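Local coordinates for lipoprotein (Mycoplasma mycoides subsp. capri, PDB 7ADK) that probably acts as a serine peptidase of the chymotrypsin-like PA clan that cleaves host immunoglobulins, at residues F159-G164 against F180-E185; I506-D511 against D539-E544; S599-Q604 against D792-K797; P638-D643 against D661-I666. All coordinates share one frame; numbering follows the deposited sequence.

Contact 1 (F159-G164 against F180-E185); sequences FAYFGG and FDYDNE
Phe159 O is held by two backbone donors, Phe162 N and Gly164 N, each at 2.9 Å. A second bond runs inside the longer one, with Gly163 N 3.1 Å from Ala160 O. This nested pair, with Gly163 at a positive phi of 81°, is a Schellman motif that closes the short 3-10 turn 160-162. The turn presents Tyr161 O to the helix opposite. Tyr182 OH donates to Tyr161 O over 2.7 Å and meets it in the carbonyl plane, on a lone pair. Tyr182 CG is anti to its backbone N (chi1 -176°), and the ring reaches tip first to the turn. Gly164 is the N-cap of helix 165-173, so the two tyrosine bonds tie the entrance of that helix to helix 176-192, the next helix in the chain.

Tyr161 reaches back the other way, its CG also anti to the backbone N (chi1 177°). Its OH donates to Asp183 OD1 at 2.6 Å and comes in from above the carboxylate plane. Tyr171 OH bonds the other oxygen of Asp183, so two phenols grip the buried carboxylate and probably help to keep it ionised. The two tyrosine side chains slide past each other in opposite directions, and Tyr161 CE2 lies 4.0 Å from Tyr182 CE2. Tyr161 CD2 sits over the centre of one face of the Phe162 ring. Phe162 CD1 touches Tyr182 CE2 at 4.3 Å.

Contact 2 (I506-D511 against D539-E544); sequences IFHATD and DFAIVE
Phe507 turns the CD2-CE2 edge of its ring to two apolar groups. Ile542 CD1 meets Phe507 CD2 at 3.8 Å, near the ring plane. Phe540 CE2 lies 4.0 Å from Phe507 CE2, and the two side chains cross at about a right angle. Over the centre of one face of the Phe507 ring sits Ala509 N.

The strands run antiparallel, and Phe507 and Ile542 form a hydrogen-bonded pair. Ile542 N donates to Phe507 O over 2.9 Å from above the carbonyl plane. Ile506 and Phe507 both face Ile542, a classic beta bulge. Ile542 O takes Ile506 N at 2.8 Å, nearly along its C=O axis, and only a weak bond from Phe507 N. At the far end Ile506 CD1 lies along Glu544, from its CB to its carboxylate, 3.4 Å from Glu544 OE2; Tyr832 OH and Tyr444 OH bond that OE2.

Asp539, just before the strand, bonds His450 ND1, consistent with the Asp-His pair of a PA-clan catalytic triad. Helix 824-831 packs on Ile506, Phe507 and Ile542, strand 421-433 touches Phe540 and Ile542, helix 449-452 lies against Ala541 and Val543, and strand 442-447 pairs with the other edge of 541-546.

Contact 3 (S599-Q604 against D792-K797); sequences SLLNEQ and DGYDYK
Ser599 carries its OG anti to the backbone N (chi1 175°), and Asp792 likewise has CG anti to N (chi1 -168°), so hydroxyl and carboxylate are brought together. Asn602 CG is instead beside its backbone N (chi1 -60°), which swings the amide toward the same carboxylate. Two side-chain donors then grip one oxygen. Ser599 OG donates to Asp792 OD1 at 2.9 Å, from above the carboxylate plane. Asn602 ND2 donates to Asp792 OD1, also at 2.9 Å, nearly along the C-O axis, with the amide plane standing steeply to the carboxylate. Asn602 is the N-cap residue of helix 603-606, yet its side chain makes no capping bond and serves Asp792 instead. Ser599 OG also accepts weak bonds from Leu601 N and Asn602 N, so it links this bend to the aspartate.

Beside the polar cluster, Leu601 splits its two methyls over 793-794. Leu601 CD1 rests 3.4 Å from Gly793 O, and Leu601 CD2 touches Tyr794 CD1 at 4.0 Å. The Leu601 and Tyr794 side chains cross obliquely.

Strand 783-792 of the mixed sheet leads into this loop, which runs on to strand 807-809. Leu805 in the loop covers Leu601 and Tyr794, Phe706 meets the Tyr794 ring, and Lys709 bonds Leu601 O. The contact joins the start of helix 603-606 to the region where strand 783-792 gives way to the loop.

Contact 4 (P638-D643 against D661-I666); sequences PTAYKD and DFSLWI
Two backbone hydrogen bonds flank the single bridge between Thr639 and Phe662, whose CA atoms are 4.3 Å apart: Ser663 N donates to Pro638 O at 3.1 Å, nearly along the C=O axis, and Ala640 N donates to Asp661 O at 2.9 Å, a straight bond (170° at the hydrogen) that reaches the oxygen from above the carbonyl plane.

Among the side chains, Ser663 and Asp643 make the polar link. Ser663 OG lies beside its own backbone N (chi1 -54°) and donates to Asp643 OD2 at 2.7 Å, above the carboxylate plane. Asp643 CG is anti to N (chi1 -176°), and its other oxygen, OD1, bonds Tyr645 N. Both carboxylate oxygens of this buried acid are therefore used. Asp643 N also bonds Ala640 O, which folds 640-643 into a turn and brings the acid round to the serine.

Pro638 lies across Trp665 at about a right angle. Its CG is 3.6 Å from Trp665 CE3, and its CD is 3.6 Å from Trp665 CB. The far rim of the indole, at CZ3, has Asp643 CA near its plane. At the other end Thr639 CG2 touches Phe662 CE1 at 3.8 Å, while Thr639 OG1 turns to Gly756 O.

Asp661 OD1 bonds Gly481 N, so a third loop joins. This isolated beta bridge joins the loops that precede and follow helix 651-655 in the chain. Gly756 directly precedes a Gly-Ala-Ser-Gly run, consistent with the nucleophile loop of PA-clan serine peptidases, so the bridge probably lies beside the active site.

Overall arrangement
From the N terminus, contact 1 comes first. It closes a short, mainly helical loop, from just before helix 165-173 to helix 176-192. The chain later enters the peptidase region, where contact 2 closes a 27-residue loop between strands 503-507 and 541-546 of the antiparallel sheet. Contacts 1 and 2 lie on opposite sides of the chain's centre, with their own centres about 41 Å apart. Contact 3 then spans the longest interval, from the start of helix 603-606 to the region where strand 783-792 of the mixed sheet gives way to a loop. Contact 4 falls within that interval and joins the loops around helix 651-655. No contacts cross, and none touch.

Contact 1 (F159-G164 against F180-E185)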
# COMPACT_ATOMS: atom_id res chain seq x y z
N PHE B 159 6.24 30.05 9.25
CA PHE B 159 5.49 31.30 9.45
C PHE B 159 5.61 32.33 8.31
O PHE B 159 5.11 33.44 8.44
CB PHE B 159 5.85 31.91 10.82
CG PHE B 159 5.71 30.99 12.01
CD1 PHE B 159 4.47 30.42 12.34
CD2 PHE B 159 6.82 30.74 12.84
CE1 PHE B 159 4.33 29.62 13.48
CE2 PHE B 159 6.69 29.93 13.98
CZ PHE B 159 5.44 29.37 14.30
N ALA B 160 6.25 32.00 7.19
CA ALA B 160 6.53 32.89 6.07
C ALA B 160 5.25 33.48 5.42
O ALA B 160 5.20 34.67 5.14
CB ALA B 160 7.38 32.13 5.06
N TYR B 161 4.19 32.69 5.30
CA TYR B 161 2.86 33.13 4.89
C TYR B 161 2.24 34.20 5.82
O TYR B 161 1.47 35.05 5.39
CB TYR B 161 1.97 31.89 4.82
CG TYR B 161 0.53 32.17 4.47
CD1 TYR B 161 0.14 32.29 3.12
CD2 TYR B 161 -0.41 32.36 5.49
CE1 TYR B 161 -1.19 32.59 2.80
CE2 TYR B 161 -1.73 32.68 5.18
CZ TYR B 161 -2.13 32.78 3.83
OH TYR B 161 -3.41 33.08 3.52
N PHE B 162 2.62 34.19 7.10
CA PHE B 162 2.23 35.18 8.11
C PHE B 162 3.23 36.32 8.30
O PHE B 162 2.98 37.23 9.09
CB PHE B 162 1.99 34.48 9.44
CG PHE B 162 1.02 33.34 9.38
CD1 PHE B 162 -0.36 33.59 9.38
CD2 PHE B 162 1.49 32.02 9.28
CE1 PHE B 162 -1.26 32.53 9.29
CE2 PHE B 162 0.59 30.97 9.16
CZ PHE B 162 -0.78 31.22 9.18
N GLY B 163 4.38 36.29 7.62
CA GLY B 163 5.44 37.28 7.79
C GLY B 163 6.37 37.06 9.00
O GLY B 163 7.00 38.00 9.46
N GLY B 164 6.47 35.83 9.50
CA GLY B 164 7.31 35.42 10.63
C GLY B 164 6.51 35.18 11.92
O GLY B 164 5.30 35.38 11.96
N PHE B 180 -9.92 36.23 7.84
CA PHE B 180 -10.30 36.14 6.43
C PHE B 180 -9.72 37.27 5.58
O PHE B 180 -9.12 37.00 4.55
CB PHE B 180 -11.82 36.12 6.25
CG PHE B 180 -12.23 36.13 4.80
CD1 PHE B 180 -12.31 34.93 4.08
CD2 PHE B 180 -12.59 37.33 4.16
CE1 PHE B 180 -12.76 34.92 2.76
CE2 PHE B 180 -13.07 37.33 2.85
CZ PHE B 180 -13.15 36.12 2.14
N ASP B 181 -9.83 38.53 6.00
CA ASP B 181 -9.29 39.66 5.25
C ASP B 181 -7.77 39.57 4.99
O ASP B 181 -7.29 40.09 3.98
CB ASP B 181 -9.62 40.97 5.99
CG ASP B 181 -11.09 41.37 6.06
OD1 ASP B 181 -11.40 42.29 6.85
OD2 ASP B 181 -11.94 40.85 5.30
N TYR B 182 -7.02 38.87 5.84
CA TYR B 182 -5.60 38.58 5.61
C TYR B 182 -5.37 37.50 4.53
O TYR B 182 -4.57 37.69 3.61
CB TYR B 182 -4.97 38.18 6.95
CG TYR B 182 -3.48 37.95 6.86
CD1 TYR B 182 -2.61 39.05 6.94
CD2 TYR B 182 -2.97 36.66 6.62
CE1 TYR B 182 -1.23 38.86 6.76
CE2 TYR B 182 -1.59 36.48 6.43
CZ TYR B 182 -0.72 37.58 6.48
OH TYR B 182 0.59 37.44 6.21
N ASP B 183 -6.09 36.38 4.62
CA ASP B 183 -6.02 35.26 3.68
C ASP B 183 -6.64 35.58 2.32
O ASP B 183 -6.13 35.15 1.30
CB ASP B 183 -6.71 34.03 4.28
CG ASP B 183 -6.07 33.47 5.54
OD1 ASP B 183 -4.83 33.55 5.67
OD2 ASP B 183 -6.80 32.89 6.38
N ASN B 184 -7.72 36.35 2.27
CA ASN B 184 -8.38 36.71 1.02
C ASN B 184 -7.53 37.68 0.17
O ASN B 184 -7.45 37.52 -1.04
CB ASN B 184 -9.78 37.23 1.35
CG ASN B 184 -10.58 37.58 0.12
OD1 ASN B 184 -11.14 36.74 -0.54
ND2 ASN B 184 -10.65 38.84 -0.21
N GLU B 185 -6.78 38.62 0.78
CA GLU B 185 -5.86 39.48 0.01
C GLU B 185 -4.62 38.73 -0.52
O GLU B 185 -3.85 39.30 -1.29
CB GLU B 185 -5.53 40.78 0.75
CG GLU B 185 -4.46 40.68 1.84
CD GLU B 185 -3.83 42.01 2.28
OE1 GLU B 185 -4.19 43.08 1.76
OE2 GLU B 185 -2.93 41.99 3.13

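Contact 2 (I506-D511 against D539-E544)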
# COMPACT_ATOMS: atom_id res chain seq x y z
N ILE B 506 -34.81 4.75 -3.06
CA ILE B 506 -36.13 5.19 -2.55
C ILE B 506 -36.30 6.70 -2.44
O ILE B 506 -37.40 7.20 -2.69
CB ILE B 506 -36.42 4.45 -1.23
CG1 ILE B 506 -37.19 3.20 -1.62
CG2 ILE B 506 -37.14 5.25 -0.18
CD1 ILE B 506 -37.71 2.38 -0.48
N PHE B 507 -35.26 7.45 -2.11
CA PHE B 507 -35.27 8.91 -2.03
C PHE B 507 -34.05 9.47 -2.76
O PHE B 507 -32.98 8.88 -2.65
CB PHE B 507 -35.34 9.33 -0.56
CG PHE B 507 -35.36 10.82 -0.27
CD1 PHE B 507 -36.29 11.65 -0.91
CD2 PHE B 507 -34.42 11.39 0.61
CE1 PHE B 507 -36.27 13.04 -0.69
CE2 PHE B 507 -34.42 12.77 0.84
CZ PHE B 507 -35.33 13.60 0.18
N HIS B 508 -34.19 10.56 -3.52
CA HIS B 508 -33.13 11.14 -4.36
C HIS B 508 -32.80 12.61 -4.10
O HIS B 508 -31.98 13.17 -4.82
CB HIS B 508 -33.45 10.88 -5.84
CG HIS B 508 -32.75 9.73 -6.48
ND1 HIS B 508 -31.41 9.67 -6.77
CD2 HIS B 508 -33.32 8.61 -6.97
CE1 HIS B 508 -31.18 8.54 -7.43
NE2 HIS B 508 -32.33 7.88 -7.56
N ALA B 509 -33.47 13.27 -3.14
CA ALA B 509 -33.22 14.69 -2.79
C ALA B 509 -33.20 15.66 -3.99
O ALA B 509 -32.45 16.64 -4.02
CB ALA B 509 -31.99 14.82 -1.89
N THR B 510 -34.05 15.42 -4.99
CA THR B 510 -34.23 16.29 -6.16
C THR B 510 -35.35 17.28 -5.92
O THR B 510 -36.45 16.92 -5.48
CB THR B 510 -34.53 15.49 -7.43
OG1 THR B 510 -35.53 14.52 -7.20
CG2 THR B 510 -33.29 14.80 -7.97
N ASP B 511 -35.10 18.55 -6.22
CA ASP B 511 -36.10 19.61 -6.30
C ASP B 511 -36.96 19.79 -5.03
O ASP B 511 -38.12 20.19 -5.06
CB ASP B 511 -36.88 19.48 -7.60
CG ASP B 511 -37.27 20.82 -8.22
OD1 ASP B 511 -36.67 21.86 -7.91
OD2 ASP B 511 -38.20 20.83 -9.04
N ASP B 539 -26.58 16.32 -3.52
CA ASP B 539 -26.12 14.97 -3.84
C ASP B 539 -26.24 14.00 -2.64
O ASP B 539 -25.27 13.69 -1.95
CB ASP B 539 -24.73 15.04 -4.48
CG ASP B 539 -24.34 13.77 -5.26
OD1 ASP B 539 -25.24 13.00 -5.65
OD2 ASP B 539 -23.14 13.50 -5.45
N PHE B 540 -27.45 13.54 -2.36
CA PHE B 540 -27.82 12.60 -1.29
C PHE B 540 -28.98 11.68 -1.72
O PHE B 540 -29.96 12.16 -2.28
CB PHE B 540 -28.18 13.39 -0.02
CG PHE B 540 -28.84 12.57 1.06
CD1 PHE B 540 -28.17 11.48 1.64
CD2 PHE B 540 -30.16 12.85 1.46
CE1 PHE B 540 -28.80 10.68 2.60
CE2 PHE B 540 -30.78 12.06 2.43
CZ PHE B 540 -30.10 10.98 3.00
N ALA B 541 -28.89 10.38 -1.46
CA ALA B 541 -29.93 9.42 -1.81
C ALA B 541 -30.04 8.31 -0.76
O ALA B 541 -29.09 8.07 -0.03
CB ALA B 541 -29.64 8.88 -3.21
N ILE B 542 -31.18 7.64 -0.67
CA ILE B 542 -31.40 6.57 0.31
C ILE B 542 -31.84 5.29 -0.40
O ILE B 542 -32.88 5.26 -1.05
CB ILE B 542 -32.39 6.98 1.41
CG1 ILE B 542 -32.00 8.33 2.03
CG2 ILE B 542 -32.49 5.88 2.48
CD1 ILE B 542 -33.02 8.87 3.02
N VAL B 543 -31.06 4.23 -0.27
CA VAL B 543 -31.24 2.94 -0.94
C VAL B 543 -31.80 1.90 0.02
O VAL B 543 -31.28 1.69 1.11
CB VAL B 543 -29.91 2.44 -1.53
CG1 VAL B 543 -30.00 1.01 -2.07
CG2 VAL B 543 -29.46 3.38 -2.65
N GLU B 544 -32.85 1.21 -0.39
CA GLU B 544 -33.43 0.06 0.30
C GLU B 544 -32.79 -1.24 -0.20
O GLU B 544 -32.62 -1.44 -1.40
CB GLU B 544 -34.94 0.09 0.06
CG GLU B 544 -35.71 -1.07 0.70
CD GLU B 544 -37.20 -1.04 0.32
OE1 GLU B 544 -37.55 -1.57 -0.75
OE2 GLU B 544 -38.03 -0.55 1.12

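Contact 3 (S599-Q604 against D792-K797)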
# COMPACT_ATOMS: atom_id res chain seq x y z
N SER B 599 -28.62 24.06 14.35
CA SER B 599 -28.20 24.90 13.24
C SER B 599 -26.70 25.17 13.31
O SER B 599 -26.26 25.85 14.24
CB SER B 599 -28.94 26.22 13.36
OG SER B 599 -28.51 27.16 12.40
N LEU B 600 -25.90 24.72 12.35
CA LEU B 600 -24.47 25.07 12.26
C LEU B 600 -24.21 26.56 11.95
O LEU B 600 -23.07 27.01 12.01
CB LEU B 600 -23.77 24.16 11.22
CG LEU B 600 -22.87 23.06 11.80
CD1 LEU B 600 -22.23 22.30 10.65
CD2 LEU B 600 -21.72 23.60 12.66
N LEU B 601 -25.25 27.32 11.59
CA LEU B 601 -25.20 28.75 11.27
C LEU B 601 -25.38 29.66 12.50
O LEU B 601 -24.87 30.78 12.51
CB LEU B 601 -26.27 29.04 10.20
CG LEU B 601 -25.94 28.39 8.84
CD1 LEU B 601 -27.21 28.18 8.05
CD2 LEU B 601 -25.00 29.26 8.00
N ASN B 602 -26.07 29.19 13.55
CA ASN B 602 -26.15 29.89 14.83
C ASN B 602 -24.78 29.96 15.51
O ASN B 602 -24.00 29.01 15.44
CB ASN B 602 -27.18 29.24 15.75
CG ASN B 602 -28.62 29.16 15.28
OD1 ASN B 602 -29.45 28.54 15.93
ND2 ASN B 602 -28.97 29.74 14.17
N GLU B 603 -24.46 31.07 16.17
CA GLU B 603 -23.09 31.32 16.63
C GLU B 603 -22.64 30.40 17.78
O GLU B 603 -21.48 29.99 17.83
CB GLU B 603 -22.96 32.80 17.02
CG GLU B 603 -21.52 33.33 17.12
CD GLU B 603 -20.71 33.17 15.82
OE1 GLU B 603 -19.47 33.07 15.89
OE2 GLU B 603 -21.31 33.14 14.73
N GLN B 604 -23.55 30.01 18.67
CA GLN B 604 -23.24 29.08 19.75
C GLN B 604 -23.04 27.64 19.25
O GLN B 604 -22.38 26.86 19.93
CB GLN B 604 -24.29 29.17 20.88
CG GLN B 604 -25.61 28.40 20.70
CD GLN B 604 -26.58 28.98 19.68
OE1 GLN B 604 -26.34 29.99 19.03
NE2 GLN B 604 -27.72 28.37 19.50
N ASP B 792 -31.15 25.40 8.90
CA ASP B 792 -31.93 26.43 9.58
C ASP B 792 -32.36 27.57 8.64
O ASP B 792 -33.15 28.44 9.02
CB ASP B 792 -31.02 26.95 10.68
CG ASP B 792 -31.67 27.84 11.73
OD1 ASP B 792 -30.94 28.66 12.32
OD2 ASP B 792 -32.87 27.66 12.01
N GLY B 793 -31.83 27.57 7.42
CA GLY B 793 -31.87 28.68 6.49
C GLY B 793 -30.89 29.77 6.89
O GLY B 793 -30.28 29.74 7.95
N TYR B 794 -30.76 30.76 6.02
CA TYR B 794 -29.98 31.96 6.23
C TYR B 794 -30.59 33.08 5.39
O TYR B 794 -31.05 32.82 4.28
CB TYR B 794 -28.51 31.74 5.86
CG TYR B 794 -27.60 32.82 6.40
CD1 TYR B 794 -27.08 32.70 7.69
CD2 TYR B 794 -27.28 33.95 5.61
CE1 TYR B 794 -26.22 33.68 8.20
CE2 TYR B 794 -26.45 34.96 6.14
CZ TYR B 794 -25.91 34.82 7.43
OH TYR B 794 -25.12 35.78 7.96
N ASP B 795 -30.59 34.30 5.91
CA ASP B 795 -31.16 35.47 5.24
C ASP B 795 -30.05 36.45 4.87
O ASP B 795 -29.26 36.86 5.73
CB ASP B 795 -32.23 36.08 6.15
CG ASP B 795 -33.04 37.21 5.52
OD1 ASP B 795 -32.59 37.84 4.55
OD2 ASP B 795 -34.15 37.47 6.01
N TYR B 796 -29.99 36.85 3.60
CA TYR B 796 -28.99 37.76 3.04
C TYR B 796 -29.42 39.24 2.98
O TYR B 796 -28.75 40.04 2.33
CB TYR B 796 -28.59 37.24 1.66
CG TYR B 796 -28.03 35.83 1.66
CD1 TYR B 796 -26.73 35.61 2.14
CD2 TYR B 796 -28.77 34.77 1.12
CE1 TYR B 796 -26.16 34.33 2.04
CE2 TYR B 796 -28.21 33.49 1.03
CZ TYR B 796 -26.88 33.27 1.46
OH TYR B 796 -26.26 32.08 1.28
N LYS B 797 -30.54 39.64 3.61
CA LYS B 797 -30.98 41.04 3.72
C LYS B 797 -31.08 41.74 2.36
O LYS B 797 -30.64 42.87 2.17
CB LYS B 797 -30.13 41.80 4.76
CG LYS B 797 -30.33 41.33 6.22
CD LYS B 797 -29.51 40.11 6.61
CE LYS B 797 -29.79 39.66 8.04
NZ LYS B 797 -29.06 38.41 8.36

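Contact 4 (P638-D643 against D661-I666)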
# COMPACT_ATOMS: atom_id res chain seq x y z
N PRO B 638 -12.16 4.95 -1.13
CA PRO B 638 -11.66 5.27 -2.45
C PRO B 638 -10.98 4.04 -3.06
O PRO B 638 -10.48 3.18 -2.35
CB PRO B 638 -10.72 6.44 -2.25
CG PRO B 638 -10.22 6.27 -0.82
CD PRO B 638 -11.36 5.58 -0.10
N THR B 639 -10.91 3.97 -4.38
CA THR B 639 -10.07 2.98 -5.06
C THR B 639 -8.61 3.12 -4.63
O THR B 639 -8.12 4.23 -4.40
CB THR B 639 -10.16 3.09 -6.58
OG1 THR B 639 -9.87 4.41 -7.00
CG2 THR B 639 -11.53 2.70 -7.11
N ALA B 640 -7.89 2.01 -4.51
CA ALA B 640 -6.52 2.01 -4.00
C ALA B 640 -5.47 2.60 -4.97
O ALA B 640 -4.30 2.69 -4.62
CB ALA B 640 -6.20 0.58 -3.56
N TYR B 641 -5.84 3.04 -6.18
CA TYR B 641 -4.90 3.52 -7.19
C TYR B 641 -4.07 4.74 -6.74
O TYR B 641 -2.87 4.79 -6.99
CB TYR B 641 -5.65 3.80 -8.50
CG TYR B 641 -4.74 4.18 -9.65
CD1 TYR B 641 -3.91 3.21 -10.24
CD2 TYR B 641 -4.68 5.51 -10.10
CE1 TYR B 641 -3.01 3.57 -11.26
CE2 TYR B 641 -3.78 5.88 -11.12
CZ TYR B 641 -2.93 4.91 -11.69
OH TYR B 641 -2.03 5.26 -12.65
N LYS B 642 -4.68 5.70 -6.03
CA LYS B 642 -3.99 6.89 -5.48
C LYS B 642 -3.60 6.78 -4.00
O LYS B 642 -3.22 7.76 -3.37
CB LYS B 642 -4.74 8.18 -5.83
CG LYS B 642 -4.97 8.30 -7.35
CD LYS B 642 -5.22 9.74 -7.83
CE LYS B 642 -3.93 10.56 -7.87
NZ LYS B 642 -4.18 11.92 -8.40
N ASP B 643 -3.64 5.58 -3.43
CA ASP B 643 -3.19 5.29 -2.06
C ASP B 643 -1.66 5.36 -1.96
O ASP B 643 -0.94 4.42 -2.30
CB ASP B 643 -3.77 3.94 -1.63
CG ASP B 643 -3.46 3.53 -0.19
OD1 ASP B 643 -2.54 4.12 0.42
OD2 ASP B 643 -4.17 2.63 0.31
N ASP B 661 -9.91 -3.29 -6.07
CA ASP B 661 -9.26 -2.94 -4.78
C ASP B 661 -9.36 -1.49 -4.27
O ASP B 661 -9.30 -0.51 -5.02
CB ASP B 661 -7.82 -3.46 -4.73
CG ASP B 661 -7.41 -3.95 -3.33
OD1 ASP B 661 -8.24 -3.91 -2.40
OD2 ASP B 661 -6.25 -4.40 -3.19
N PHE B 662 -9.51 -1.38 -2.94
CA PHE B 662 -9.95 -0.20 -2.21
C PHE B 662 -9.22 -0.03 -0.87
O PHE B 662 -8.64 -0.96 -0.32
CB PHE B 662 -11.46 -0.25 -1.97
CG PHE B 662 -12.32 -0.36 -3.20
CD1 PHE B 662 -12.99 0.77 -3.69
CD2 PHE B 662 -12.52 -1.61 -3.82
CE1 PHE B 662 -13.83 0.66 -4.82
CE2 PHE B 662 -13.34 -1.71 -4.96
CZ PHE B 662 -13.99 -0.57 -5.45
N SER B 663 -9.29 1.19 -0.32
CA SER B 663 -8.68 1.62 0.95
C SER B 663 -9.73 2.03 1.98
O SER B 663 -10.81 2.46 1.59
CB SER B 663 -7.77 2.82 0.71
OG SER B 663 -6.81 2.57 -0.29
N LEU B 664 -9.45 1.97 3.29
CA LEU B 664 -10.33 2.46 4.38
C LEU B 664 -9.96 3.89 4.79
O LEU B 664 -9.43 4.13 5.87
CB LEU B 664 -10.27 1.46 5.55
CG LEU B 664 -11.18 1.81 6.75
CD1 LEU B 664 -12.59 1.27 6.58
CD2 LEU B 664 -10.61 1.20 8.02
N TRP B 665 -10.22 4.87 3.92
CA TRP B 665 -9.85 6.28 4.14
C TRP B 665 -10.58 6.91 5.34
O TRP B 665 -11.66 6.49 5.75
CB TRP B 665 -10.04 7.09 2.85
CG TRP B 665 -9.01 8.13 2.53
CD1 TRP B 665 -9.05 9.43 2.91
CD2 TRP B 665 -7.78 8.01 1.74
NE1 TRP B 665 -7.94 10.09 2.43
CE2 TRP B 665 -7.10 9.25 1.75
CE3 TRP B 665 -7.19 6.97 1.00
CZ2 TRP B 665 -5.87 9.44 1.14
CZ3 TRP B 665 -5.95 7.16 0.37
CH2 TRP B 665 -5.27 8.38 0.46
N ILE B 666 -9.93 7.89 5.95
CA ILE B 666 -10.20 8.47 7.26
C ILE B 666 -10.11 9.99 7.17
O ILE B 666 -10.16 10.56 6.09
CB ILE B 666 -9.37 7.70 8.35
CG1 ILE B 666 -9.39 8.22 9.81
CG2 ILE B 666 -7.95 7.31 7.95
CD1 ILE B 666 -8.75 7.29 10.84